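Local coordinates for organophosphorus hydrolase (Pseudomonas pseudoalcaligenes, PDB 4LE6) that hydrolyses phosphotriesters as a zinc-dependent phosphotriesterase of the metallo-beta-lactamase superfamily, at the interface of chains A and B. Coordinates in Å, arbitrary orientation; residue numbers count along the deposited sequence, not the author numbering. Chains: chain A/B, Organophosphorus hydrolase.

The interface of chains A and B. Residues chain A 54, 56, 83, 86; chain B 321, 323-324.
NH2 of B:Arg321 gives hydrogen bonds to two acceptors of chain A, the carboxylate OD1 of A:Asp56 at 2.9 Å and the amide OE1 of A:Gln86. The other terminal nitrogen, NH1, lies 2.8 Å from A:Asp56 OD2, nearly straight at 169°, and makes the pair an end-on salt bridge: each carboxylate oxygen uses its syn lone pair, and the two flat groups are almost coplanar. A:Gln86 is turned differently. Its amide stands steeply to the guanidinium, and NH2 approaches OE1 from above the carbonyl plane. The NE/NH1 side of B:Arg321 grips B:Asp323 side-on within chain B, NE to OD1 and NH1 to OD2, which together with the A:Asp56 bonds helps fix the rotation of the guanidinium. The chain of B:Arg321 bends at chi3 (60°), and its guanidinium meets side chains from strands 45-57 and 85-95 of chain A. A:Tyr54 covers one guanidinium face, CE1 lying 3.4 Å from CZ of B:Arg321 with the planes 34° apart. Its hydroxyl OH reaches B:Asp323 OD2 through a water. Over the opposite face lies the guanidinium of B:Arg324, which is poorly ordered, and its long salt bridge from NH2 to A:Asp56 OD2 is therefore doubtful. Two carboxylates flanking B:Arg321 would favour its positive charge. The patch recurs, chains exchanged, across the two-fold symmetric interface of the deposited dimer, which may be the biological one. The extended A:Lys83 chain slides past this poorly ordered guanidinium in the opposite direction, A:Lys83 CD 3.9 Å from B:Arg324 CZ.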
loop_
_atom_site.group_PDB
_atom_site.type_symbol
_atom_site.label_atom_id
_atom_site.label_comp_id
_atom_site.label_asym_id
_atom_site.label_seq_id
_atom_site.Cartn_x
_atom_site.Cartn_y
_atom_site.Cartn_z
ATOM N N TYR A 54 10.082 -8.798 7.764
ATOM C CA TYR A 54 10.995 -8.561 6.650
ATOM C C TYR A 54 12.343 -9.209 6.889
ATOM O O TYR A 54 12.701 -9.536 8.017
ATOM C CB TYR A 54 11.217 -7.058 6.430
ATOM C CG TYR A 54 11.842 -6.361 7.631
ATOM C CD1 TYR A 54 13.228 -6.275 7.782
ATOM C CD2 TYR A 54 11.052 -5.820 8.631
ATOM C CE1 TYR A 54 13.792 -5.663 8.883
ATOM C CE2 TYR A 54 11.622 -5.182 9.736
ATOM C CZ TYR A 54 12.986 -5.115 9.851
ATOM O OH TYR A 54 13.552 -4.491 10.941
ATOM N N ASP A 56 16.494 -8.523 5.320
ATOM C CA ASP A 56 17.367 -7.750 4.443
ATOM C C ASP A 56 18.159 -8.710 3.549
ATOM O O ASP A 56 18.912 -9.540 4.053
ATOM C CB ASP A 56 18.317 -6.890 5.268
ATOM C CG ASP A 56 17.599 -5.760 6.031
ATOM O OD1 ASP A 56 16.514 -5.275 5.598
ATOM O OD2 ASP A 56 18.140 -5.349 7.076
ATOM N N LYS A 83 22.402 -1.464 2.817
ATOM C CA LYS A 83 22.424 -2.432 3.907
ATOM C C LYS A 83 21.564 -3.641 3.536
ATOM O O LYS A 83 21.110 -4.386 4.399
ATOM C CB LYS A 83 21.944 -1.767 5.203
ATOM C CG LYS A 83 23.058 -1.008 5.941
ATOM C CD LYS A 83 22.512 0.146 6.771
ATOM C CE LYS A 83 23.420 0.486 7.942
ATOM N NZ LYS A 83 22.684 1.251 8.983
ATOM N N GLN A 86 15.444 -4.531 1.864
ATOM C CA GLN A 86 14.456 -4.967 2.838
ATOM C C GLN A 86 13.318 -5.645 2.107
ATOM O O GLN A 86 12.610 -5.005 1.331
ATOM C CB GLN A 86 13.921 -3.783 3.628
ATOM C CG GLN A 86 12.826 -4.165 4.626
ATOM C CD GLN A 86 12.424 -2.978 5.480
ATOM O OE1 GLN A 86 13.139 -1.981 5.538
ATOM N NE2 GLN A 86 11.277 -3.060 6.108
ATOM N N ARG B 321 11.950 1.090 11.861
ATOM C CA ARG B 321 13.132 0.313 12.184
ATOM C C ARG B 321 14.061 1.103 13.087
ATOM O O ARG B 321 14.321 2.272 12.836
ATOM C CB ARG B 321 13.852 -0.077 10.900
ATOM C CG ARG B 321 13.055 -1.039 10.057
ATOM C CD ARG B 321 13.844 -1.518 8.852
ATOM N NE ARG B 321 15.081 -2.217 9.218
ATOM C CZ ARG B 321 15.785 -2.963 8.372
ATOM N NH1 ARG B 321 16.896 -3.566 8.765
ATOM N NH2 ARG B 321 15.375 -3.107 7.121
ATOM N N ASP B 323 17.161 0.222 13.538
ATOM C CA ASP B 323 18.483 0.148 12.928
ATOM C C ASP B 323 18.552 0.969 11.639
ATOM O O ASP B 323 19.360 0.685 10.756
ATOM C CB ASP B 323 18.877 -1.317 12.677
ATOM C CG ASP B 323 17.879 -2.068 11.795
ATOM O OD1 ASP B 323 16.715 -1.636 11.670
ATOM O OD2 ASP B 323 18.264 -3.109 11.226
ATOM N N ARG B 324 17.697 1.984 11.539
ATOM C CA ARG B 324 17.686 2.886 10.383
ATOM C C ARG B 324 17.488 4.333 10.821
ATOM O O ARG B 324 16.934 4.591 11.886
ATOM C CB ARG B 324 16.580 2.505 9.396
ATOM C CG ARG B 324 16.716 1.109 8.805
ATOM C CD ARG B 324 17.953 0.983 7.933
ATOM N NE ARG B 324 18.813 -0.113 8.380
ATOM C CZ ARG B 324 19.024 -1.245 7.713
ATOM N NH1 ARG B 324 18.448 -1.464 6.536
ATOM N NH2 ARG B 324 19.831 -2.166 8.228
HETATM O O HOH W 1 16.137 -4.874 11.966
#